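Long-range contacts in heme-binding protein A (Haemophilus parasuis 29755, PDB 3TPA), which is a probable periplasmic solute-binding protein of an ABC importer, related to glutathione-binding proteins, whose own ligand is uncertain: residues Arg289-Lys298 with Gln473-Phe481; Asp442-Ala453 with Leu464-Phe472. The protein carries 1 engineered substitution. All coordinates share one frame; numbering follows the deposited sequence. Where two conformers were deposited one is given.

How the interactions relate
Both contacts use helix 458-475, and interaction 2 is nested along the chain inside the loop that interaction 1 closes; their centres lie about 19 Å apart. Interaction 1 is the more buried: it ties helix 286-294 and the turn after it to the end of helix 458-475 and the start of strand 478-491, largely through polar side chains reaching backbone carbonyls. Interaction 2 is partly buried and joins two successive helices near the surface, almost wholly by apolar packing. They meet at Phe472, whose ring atom CE1 lies 3.7 Å from Ile478 CG1 and whose CZ packs on Pro480 CG.

Interaction 1 of 2, residues Arg289-Lys298 with Gln473-Phe481; sequences RQALHHATDK and QQNSPIIPF. Unlike the reference sequence in segment 289-298: Gln290 (reference Arg).
The imidazole of His293 has CG2 of Ile479 over one face, 3.7 Å from the ring centroid and only 14° off the normal, a CH-pi contact. At the ring edge, His293 ND1 and Ser476 OG share a hydrogen bond of 2.9 Å that is nearly straight. Lys298 NZ donates to His293 NE2 at 3.0 Å from near the ring plane, so both ring nitrogens are engaged and the rotation of the ring is fixed; the ring of Tyr331 also meets it, at an oblique tilt. With CG anti to the backbone N (chi1 -160°), the ring is carried over the Ile479 side chain. The guanidinium of Arg289 is met at its edge: NE and NH2 both grip Asn475 O, NH2 at 2.8 Å and NE at 3.1 Å, while NE makes a weak bond to Ser476 O. Water 1 lies in the same plane and accepts from Arg289 NH2; Leu283 O takes a bond from NH1.

These bonds tie the Arg289 side chain to carbonyls at the end of helix 458-475. Ser476 leaves the helix with positive phi, and the chain turns into strand 478-491 of the mixed six-stranded sheet, in a protein of the family 5 extracellular solute-binding proteins. The axes of the short segments 289-294 and 478-481 run at 19° and approach to 8.9 Å. Gln290, which differs from the reference sequence, adds a weak bond from NE2 to Gln474 O.

Further along, Ile479 CD1 touches Leu292 CB and Thr296 OG1, the latter hydroxyl being held by its bond to Leu292 O. Lys298 stretches its extended chain across Phe481 CB and delivers NZ to Pro480 O at 2.9 Å, almost in line with the carbonyl bond.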
loop_
_atom_site.group_PDB
_atom_site.type_symbol
_atom_site.label_atom_id
_atom_site.label_comp_id
_atom_site.label_asym_id
_atom_site.label_seq_id
_atom_site.Cartn_x
_atom_site.Cartn_y
_atom_site.Cartn_z
ATOM N N ARG A 289 -20.226 9.356 -20.387
ATOM C CA ARG A 289 -19.275 8.595 -19.597
ATOM C C ARG A 289 -19.696 7.127 -19.520
ATOM O O ARG A 289 -18.876 6.237 -19.693
ATOM C CB ARG A 289 -19.093 9.204 -18.209
ATOM C CG ARG A 289 -18.544 10.637 -18.244
ATOM C CD ARG A 289 -17.960 11.055 -16.909
ATOM N NE ARG A 289 -18.908 10.991 -15.790
ATOM C CZ ARG A 289 -19.623 12.022 -15.358
ATOM N NH1 ARG A 289 -19.527 13.193 -15.973
ATOM N NH2 ARG A 289 -20.453 11.881 -14.326
ATOM N N GLN A 290 -20.982 6.880 -19.299
ATOM C CA GLN A 290 -21.503 5.513 -19.291
ATOM C C GLN A 290 -21.248 4.813 -20.626
ATOM O O GLN A 290 -20.892 3.632 -20.654
ATOM C CB GLN A 290 -22.998 5.510 -18.960
ATOM C CG GLN A 290 -23.297 6.025 -17.558
ATOM C CD GLN A 290 -24.781 6.215 -17.309
ATOM O OE1 GLN A 290 -25.550 6.448 -18.243
ATOM N NE2 GLN A 290 -25.192 6.113 -16.046
ATOM N N ALA A 291 -21.401 5.553 -21.727
ATOM C CA ALA A 291 -21.101 5.020 -23.058
ATOM C C ALA A 291 -19.633 4.575 -23.210
ATOM O O ALA A 291 -19.345 3.466 -23.691
ATOM C CB ALA A 291 -21.472 6.048 -24.149
ATOM N N LEU A 292 -18.706 5.440 -22.818
ATOM C CA LEU A 292 -17.277 5.113 -22.880
ATOM C C LEU A 292 -16.955 3.907 -22.023
ATOM O O LEU A 292 -16.045 3.140 -22.326
ATOM C CB LEU A 292 -16.451 6.305 -22.412
ATOM C CG LEU A 292 -16.633 7.511 -23.319
ATOM C CD1 LEU A 292 -15.827 8.682 -22.824
ATOM C CD2 LEU A 292 -16.266 7.144 -24.777
ATOM N N HIS A 293 -17.716 3.755 -20.940
ATOM C CA HIS A 293 -17.561 2.632 -19.999
ATOM C C HIS A 293 -18.015 1.345 -20.700
ATOM O O HIS A 293 -17.313 0.339 -20.682
ATOM C CB HIS A 293 -18.364 2.915 -18.717
ATOM C CG HIS A 293 -17.935 2.107 -17.535
ATOM N ND1 HIS A 293 -17.936 2.613 -16.239
ATOM C CD2 HIS A 293 -17.481 0.836 -17.440
ATOM C CE1 HIS A 293 -17.507 1.681 -15.414
ATOM N NE2 HIS A 293 -17.223 0.586 -16.116
ATOM N N HIS A 294 -19.176 1.393 -21.350
ATOM C CA HIS A 294 -19.649 0.257 -22.148
ATOM C C HIS A 294 -18.689 -0.109 -23.269
ATOM O O HIS A 294 -18.660 -1.249 -23.698
ATOM C CB HIS A 294 -21.038 0.523 -22.763
ATOM C CG HIS A 294 -22.176 0.280 -21.826
ATOM N ND1 HIS A 294 -22.506 -0.977 -21.368
ATOM C CD2 HIS A 294 -23.067 1.130 -21.268
ATOM C CE1 HIS A 294 -23.544 -0.891 -20.556
ATOM N NE2 HIS A 294 -23.913 0.374 -20.489
ATOM N N ALA A 295 -17.920 0.864 -23.752
ATOM C CA ALA A 295 -16.991 0.627 -24.852
ATOM C C ALA A 295 -15.564 0.400 -24.365
ATOM O O ALA A 295 -14.618 0.611 -25.108
ATOM C CB ALA A 295 -17.033 1.776 -25.846
ATOM N N THR A 296 -15.425 -0.002 -23.106
ATOM C CA THR A 296 -14.126 -0.334 -22.526
ATOM C C THR A 296 -14.101 -1.848 -22.332
ATOM O O THR A 296 -14.830 -2.395 -21.504
ATOM C CB THR A 296 -13.860 0.420 -21.178
ATOM O OG1 THR A 296 -13.929 1.832 -21.393
ATOM C CG2 THR A 296 -12.470 0.093 -20.616
ATOM N N ASP A 297 -13.281 -2.521 -23.140
ATOM C CA ASP A 297 -13.163 -3.978 -23.108
ATOM C C ASP A 297 -12.177 -4.347 -22.008
ATOM O O ASP A 297 -10.984 -4.466 -22.262
ATOM C CB ASP A 297 -12.631 -4.483 -24.457
ATOM C CG ASP A 297 -12.854 -5.977 -24.660
ATOM O OD1 ASP A 297 -13.005 -6.704 -23.662
ATOM O OD2 ASP A 297 -12.859 -6.430 -25.827
ATOM N N LYS A 298 -12.669 -4.502 -20.780
ATOM C CA LYS A 298 -11.788 -4.716 -19.635
ATOM C C LYS A 298 -11.069 -6.069 -19.706
ATOM O O LYS A 298 -9.891 -6.163 -19.383
ATOM C CB LYS A 298 -12.556 -4.593 -18.314
ATOM C CG LYS A 298 -13.284 -3.238 -18.120
ATOM C CD LYS A 298 -14.057 -3.174 -16.796
ATOM C CE LYS A 298 -14.946 -1.925 -16.725
ATOM N NZ LYS A 298 -15.552 -1.747 -15.368
ATOM N N GLN A 473 -20.677 4.634 -8.935
ATOM C CA GLN A 473 -20.855 3.786 -10.126
ATOM C C GLN A 473 -21.913 4.334 -11.086
ATOM O O GLN A 473 -21.706 4.348 -12.290
ATOM C CB GLN A 473 -21.175 2.336 -9.731
ATOM C CG GLN A 473 -21.148 1.326 -10.908
ATOM C CD GLN A 473 -19.735 1.037 -11.449
ATOM O OE1 GLN A 473 -18.797 1.789 -11.210
ATOM N NE2 GLN A 473 -19.591 -0.067 -12.171
ATOM N N GLN A 474 -23.034 4.806 -10.535
ATOM C CA GLN A 474 -24.115 5.408 -11.312
ATOM C C GLN A 474 -23.623 6.564 -12.183
ATOM O O GLN A 474 -24.145 6.813 -13.263
ATOM C CB GLN A 474 -25.224 5.906 -10.363
ATOM C CG GLN A 474 -26.069 4.783 -9.766
ATOM C CD GLN A 474 -26.961 5.226 -8.608
ATOM O OE1 GLN A 474 -26.709 6.240 -7.950
ATOM N NE2 GLN A 474 -28.004 4.447 -8.347
ATOM N N ASN A 475 -22.619 7.280 -11.693
ATOM C CA ASN A 475 -22.102 8.468 -12.361
ATOM C C ASN A 475 -20.851 8.227 -13.194
ATOM O O ASN A 475 -20.458 9.083 -13.981
ATOM C CB ASN A 475 -21.854 9.570 -11.328
ATOM C CG ASN A 475 -23.132 10.138 -10.810
ATOM O OD1 ASN A 475 -23.781 10.914 -11.493
ATOM N ND2 ASN A 475 -23.538 9.712 -9.628
ATOM N N SER A 476 -20.235 7.059 -13.017
ATOM C CA SER A 476 -19.094 6.634 -13.844
ATOM C C SER A 476 -18.028 7.715 -14.124
ATOM O O SER A 476 -17.654 7.924 -15.279
ATOM C CB SER A 476 -19.593 6.049 -15.176
ATOM O OG SER A 476 -18.538 5.401 -15.889
ATOM N N PRO A 477 -17.519 8.392 -13.074
ATOM C CA PRO A 477 -16.512 9.440 -13.347
ATOM C C PRO A 477 -15.134 8.913 -13.786
ATOM O O PRO A 477 -14.360 9.626 -14.444
ATOM C CB PRO A 477 -16.397 10.174 -12.003
ATOM C CG PRO A 477 -16.844 9.208 -10.990
ATOM C CD PRO A 477 -17.904 8.357 -11.649
ATOM N N ILE A 478 -14.811 7.695 -13.369
ATOM C CA ILE A 478 -13.662 6.975 -13.899
ATOM C C ILE A 478 -14.172 5.599 -14.263
ATOM O O ILE A 478 -15.241 5.191 -13.814
ATOM C CB ILE A 478 -12.493 6.826 -12.896
ATOM C CG1 ILE A 478 -12.869 5.921 -11.714
ATOM C CG2 ILE A 478 -11.985 8.216 -12.394
ATOM C CD1 ILE A 478 -11.687 5.672 -10.769
ATOM N N ILE A 479 -13.415 4.893 -15.092
ATOM C CA ILE A 479 -13.767 3.542 -15.497
ATOM C C ILE A 479 -12.733 2.595 -14.907
ATOM O O ILE A 479 -11.648 2.442 -15.456
ATOM C CB ILE A 479 -13.750 3.428 -17.032
ATOM C CG1 ILE A 479 -14.731 4.426 -17.661
ATOM C CG2 ILE A 479 -14.069 2.006 -17.485
ATOM C CD1 ILE A 479 -14.488 4.705 -19.130
ATOM N N PRO A 480 -13.057 1.959 -13.773
ATOM C CA PRO A 480 -12.135 0.961 -13.220
ATOM C C PRO A 480 -11.989 -0.197 -14.188
ATOM O O PRO A 480 -12.988 -0.611 -14.766
ATOM C CB PRO A 480 -12.868 0.479 -11.960
ATOM C CG PRO A 480 -13.757 1.674 -11.571
ATOM C CD PRO A 480 -14.250 2.129 -12.920
ATOM N N PHE A 481 -10.776 -0.706 -14.380
ATOM C CA PHE A 481 -10.625 -1.925 -15.177
ATOM C C PHE A 481 -9.765 -3.058 -14.588
ATOM O O PHE A 481 -9.954 -4.211 -14.956
ATOM C CB PHE A 481 -10.203 -1.605 -16.624
ATOM C CG PHE A 481 -8.846 -0.940 -16.748
ATOM C CD1 PHE A 481 -7.679 -1.695 -16.703
ATOM C CD2 PHE A 481 -8.748 0.440 -16.953
ATOM C CE1 PHE A 481 -6.427 -1.093 -16.828
ATOM C CE2 PHE A 481 -7.498 1.061 -17.090
ATOM C CZ PHE A 481 -6.332 0.284 -17.018
HETATM O O HOH W 1 -22.169 13.600 -12.851
#

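Interaction 2 of 2, residues Asp442-Ala453 with Leu464-Phe472; sequences DEKFEALLASAA and LYQQAVEIF. Unlike the reference sequence in segment 442-453: Ala453 (reference Val).
An antiparallel helix-helix packing, helix 443-453 against helix 458-475, makes this contact in an alpha-helical hairpin beside helix 420-427. The short segments' axes run at 156° and approach to 9.1 Å, with Phe445 beside Ala468 and Ala452 beside Leu464. Leu448 is a knob in a hole formed by Leu464, Gln467, Ala468 and Ile471. Its CD2 branch meets Leu464 CD2 at 3.7 Å, while CD1 lies over the backbone of Ala468 and near Ile471 CD1; chi1 of -66° sets CG beside the backbone N and aims the branch into the hole, where the two methyls, placed by chi2, meet different walls.

On the more buried flank, the Phe445 ring turns its edge to the other helix: CD1 lies 3.2 Å from Ala468 O, in the ring plane, and CE1 touches Ala468 CB and Phe472 CB. Trp440 meets this ring edge-to-face, and Phe427 of helix 420-427 touches the same side chain. At the solvent side, Ile471 spreads its branches, CD1 against Lys444 CG and CG2 against Asp442 OD2. That same carboxylate oxygen caps the helix start, accepting from Phe445 N at 2.8 Å (162°).

Toward the other end, Ala452 CB sits over one face of the Tyr465 ring, 3.6 Å from its centroid and displaced toward the rim, while Leu449 CD2 comes to the ring edge. The Tyr465 hydroxyl reaches back to helix 443-453 through water 3, which lies in the ring plane, accepts from Tyr465 OH at 2.7 Å and donates to Leu449 O at 2.8 Å.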
loop_
_atom_site.group_PDB
_atom_site.type_symbol
_atom_site.label_atom_id
_atom_site.label_comp_id
_atom_site.label_asym_id
_atom_site.label_seq_id
_atom_site.Cartn_x
_atom_site.Cartn_y
_atom_site.Cartn_z
ATOM N N ASP A 442 -20.163 14.740 -5.486
ATOM C CA ASP A 442 -21.590 14.577 -5.255
ATOM C C ASP A 442 -21.871 14.798 -3.773
ATOM O O ASP A 442 -21.186 14.241 -2.917
ATOM C CB ASP A 442 -22.061 13.192 -5.697
ATOM C CG ASP A 442 -23.497 12.942 -5.333
ATOM O OD1 ASP A 442 -24.383 13.397 -6.079
ATOM O OD2 ASP A 442 -23.740 12.314 -4.288
ATOM N N GLU A 443 -22.867 15.632 -3.480
ATOM C CA GLU A 443 -23.100 16.089 -2.118
ATOM C C GLU A 443 -23.365 14.927 -1.189
ATOM O O GLU A 443 -22.783 14.858 -0.122
ATOM C CB GLU A 443 -24.255 17.081 -2.065
ATOM C CG GLU A 443 -24.584 17.560 -0.658
ATOM C CD GLU A 443 -25.562 18.718 -0.662
ATOM O OE1 GLU A 443 -26.151 18.991 -1.733
ATOM O OE2 GLU A 443 -25.732 19.361 0.400
ATOM N N LYS A 444 -24.227 14.009 -1.611
ATOM C CA LYS A 444 -24.578 12.853 -0.794
ATOM C C LYS A 444 -23.405 11.913 -0.626
ATOM O O LYS A 444 -23.149 11.416 0.469
ATOM C CB LYS A 444 -25.760 12.081 -1.403
ATOM C CG LYS A 444 -26.149 10.845 -0.591
ATOM C CD LYS A 444 -26.534 11.192 0.858
ATOM C CE LYS A 444 -27.146 9.979 1.563
ATOM N NZ LYS A 444 -27.581 10.242 2.968
ATOM N N PHE A 445 -22.706 11.665 -1.730
ATOM C CA PHE A 445 -21.524 10.810 -1.740
ATOM C C PHE A 445 -20.503 11.358 -0.736
ATOM O O PHE A 445 -19.963 10.616 0.082
ATOM C CB PHE A 445 -20.938 10.736 -3.165
ATOM C CG PHE A 445 -19.602 10.046 -3.242
ATOM C CD1 PHE A 445 -19.520 8.689 -3.530
ATOM C CD2 PHE A 445 -18.434 10.748 -3.007
ATOM C CE1 PHE A 445 -18.299 8.038 -3.578
ATOM C CE2 PHE A 445 -17.213 10.113 -3.061
ATOM C CZ PHE A 445 -17.146 8.753 -3.349
ATOM N N GLU A 446 -20.258 12.662 -0.782
ATOM C CA GLU A 446 -19.256 13.267 0.105
ATOM C C GLU A 446 -19.663 13.136 1.577
ATOM O O GLU A 446 -18.805 12.980 2.452
ATOM C CB GLU A 446 -19.032 14.750 -0.253
ATOM C CG GLU A 446 -17.855 15.416 0.476
ATOM C CD GLU A 446 -16.521 15.201 -0.227
ATOM O OE1 GLU A 446 -16.463 15.267 -1.476
ATOM O OE2 GLU A 446 -15.517 14.966 0.467
ATOM N N ALA A 447 -20.967 13.225 1.855
ATOM C CA ALA A 447 -21.467 13.081 3.221
ATOM C C ALA A 447 -21.295 11.657 3.734
ATOM O O ALA A 447 -20.938 11.447 4.899
ATOM C CB ALA A 447 -22.945 13.516 3.316
ATOM N N LEU A 448 -21.546 10.674 2.867
ATOM C CA LEU A 448 -21.315 9.281 3.240
ATOM C C LEU A 448 -19.838 9.018 3.559
ATOM O O LEU A 448 -19.529 8.280 4.493
ATOM C CB LEU A 448 -21.791 8.315 2.153
ATOM C CG LEU A 448 -23.298 8.283 1.906
ATOM C CD1 LEU A 448 -23.608 7.475 0.663
ATOM C CD2 LEU A 448 -24.009 7.696 3.123
ATOM N N LEU A 449 -18.925 9.615 2.796
ATOM C CA LEU A 449 -17.495 9.392 3.069
ATOM C C LEU A 449 -17.131 9.962 4.436
ATOM O O LEU A 449 -16.399 9.343 5.209
ATOM C CB LEU A 449 -16.578 10.015 2.004
ATOM C CG LEU A 449 -16.604 9.467 0.581
ATOM C CD1 LEU A 449 -15.361 9.939 -0.179
ATOM C CD2 LEU A 449 -16.664 7.938 0.612
ATOM N N ALA A 450 -17.640 11.150 4.730
ATOM C CA ALA A 450 -17.323 11.783 6.001
ATOM C C ALA A 450 -17.902 10.977 7.182
ATOM O O ALA A 450 -17.217 10.703 8.164
ATOM C CB ALA A 450 -17.803 13.238 5.999
ATOM N N SER A 451 -19.165 10.585 7.074
ATOM C CA SER A 451 -19.796 9.759 8.102
ATOM C C SER A 451 -19.044 8.463 8.308
ATOM O O SER A 451 -18.803 8.057 9.435
ATOM C CB SER A 451 -21.254 9.456 7.735
ATOM O OG SER A 451 -22.037 10.641 7.811
ATOM N N ALA A 452 -18.680 7.806 7.211
ATOM C CA ALA A 452 -18.022 6.506 7.282
ATOM C C ALA A 452 -16.632 6.593 7.892
ATOM O O ALA A 452 -16.224 5.705 8.623
ATOM C CB ALA A 452 -17.960 5.857 5.896
ATOM N N ALA A 453 -15.901 7.653 7.577
ATOM C CA ALA A 453 -14.580 7.892 8.172
ATOM C C ALA A 453 -14.604 8.220 9.654
ATOM O O ALA A 453 -13.563 8.207 10.321
ATOM C CB ALA A 453 -13.879 9.013 7.432
ATOM N N LEU A 464 -22.259 1.947 4.634
ATOM C CA LEU A 464 -22.091 3.316 4.168
ATOM C C LEU A 464 -21.226 3.331 2.903
ATOM O O LEU A 464 -21.556 4.008 1.929
ATOM C CB LEU A 464 -21.485 4.201 5.269
ATOM C CG LEU A 464 -22.383 4.559 6.467
ATOM C CD1 LEU A 464 -21.564 5.243 7.546
ATOM C CD2 LEU A 464 -23.572 5.446 6.060
ATOM N N TYR A 465 -20.134 2.566 2.915
ATOM C CA TYR A 465 -19.260 2.507 1.745
ATOM C C TYR A 465 -19.962 1.894 0.548
ATOM O O TYR A 465 -19.803 2.362 -0.583
ATOM C CB TYR A 465 -17.912 1.819 2.055
ATOM C CG TYR A 465 -17.034 2.696 2.917
ATOM C CD1 TYR A 465 -16.688 3.969 2.493
ATOM C CD2 TYR A 465 -16.592 2.279 4.166
ATOM C CE1 TYR A 465 -15.912 4.795 3.264
ATOM C CE2 TYR A 465 -15.795 3.102 4.954
ATOM C CZ TYR A 465 -15.464 4.360 4.492
ATOM O OH TYR A 465 -14.696 5.207 5.255
ATOM N N GLN A 466 -20.772 0.868 0.789
ATOM C CA GLN A 466 -21.490 0.265 -0.330
ATOM C C GLN A 466 -22.425 1.279 -0.977
ATOM O O GLN A 466 -22.578 1.304 -2.199
ATOM C CB GLN A 466 -22.257 -0.978 0.105
ATOM C CG GLN A 466 -21.361 -2.188 0.328
ATOM C CD GLN A 466 -22.148 -3.469 0.524
ATOM O OE1 GLN A 466 -23.306 -3.438 0.942
ATOM N NE2 GLN A 466 -21.528 -4.603 0.212
ATOM N N GLN A 467 -23.048 2.108 -0.138
ATOM C CA GLN A 467 -23.931 3.144 -0.612
ATOM C C GLN A 467 -23.183 4.196 -1.405
ATOM O O GLN A 467 -23.653 4.617 -2.469
ATOM C CB GLN A 467 -24.667 3.812 0.550
ATOM C CG GLN A 467 -25.721 2.944 1.186
ATOM C CD GLN A 467 -26.523 3.673 2.238
ATOM O OE1 GLN A 467 -26.336 4.867 2.469
ATOM N NE2 GLN A 467 -27.437 2.957 2.874
ATOM N N ALA A 468 -22.041 4.640 -0.883
ATOM C CA ALA A 468 -21.198 5.613 -1.601
ATOM C C ALA A 468 -20.733 5.085 -2.955
ATOM O O ALA A 468 -20.751 5.802 -3.953
ATOM C CB ALA A 468 -19.982 5.993 -0.760
ATOM N N VAL A 469 -20.295 3.828 -2.983
ATOM C CA VAL A 469 -19.810 3.238 -4.232
ATOM C C VAL A 469 -20.936 3.111 -5.277
ATOM O O VAL A 469 -20.713 3.319 -6.451
ATOM C CB VAL A 469 -19.096 1.887 -3.987
ATOM C CG1 VAL A 469 -18.896 1.142 -5.295
ATOM C CG2 VAL A 469 -17.759 2.141 -3.310
ATOM N N GLU A 470 -22.161 2.821 -4.855
ATOM C CA GLU A 470 -23.277 2.748 -5.803
ATOM C C GLU A 470 -23.523 4.105 -6.472
ATOM O O GLU A 470 -23.838 4.183 -7.661
ATOM C CB GLU A 470 -24.548 2.243 -5.108
ATOM C CG GLU A 470 -24.507 0.763 -4.730
ATOM C CD GLU A 470 -25.252 -0.132 -5.715
ATOM O OE1 GLU A 470 -25.642 0.347 -6.801
ATOM O OE2 GLU A 470 -25.453 -1.325 -5.399
ATOM N N ILE A 471 -23.369 5.183 -5.712
ATOM C CA ILE A 471 -23.524 6.525 -6.276
ATOM C C ILE A 471 -22.399 6.830 -7.267
ATOM O O ILE A 471 -22.635 7.290 -8.400
ATOM C CB ILE A 471 -23.561 7.613 -5.180
ATOM C CG1 ILE A 471 -24.856 7.518 -4.361
ATOM C CG2 ILE A 471 -23.402 9.009 -5.795
ATOM C CD1 ILE A 471 -24.850 8.379 -3.088
ATOM N N PHE A 472 -21.171 6.574 -6.840
ATOM C CA PHE A 472 -20.022 6.678 -7.754
ATOM C C PHE A 472 -20.247 5.884 -9.055
ATOM O O PHE A 472 -20.039 6.395 -10.151
ATOM C CB PHE A 472 -18.734 6.194 -7.079
ATOM C CG PHE A 472 -17.747 5.597 -8.044
ATOM C CD1 PHE A 472 -16.965 6.412 -8.858
ATOM C CD2 PHE A 472 -17.628 4.211 -8.169
ATOM C CE1 PHE A 472 -16.047 5.841 -9.767
ATOM C CE2 PHE A 472 -16.742 3.645 -9.076
ATOM C CZ PHE A 472 -15.948 4.460 -9.872
HETATM O O HOH W 2 -28.659 7.420 2.607
HETATM O O HOH W 3 -14.544 7.593 4.110
#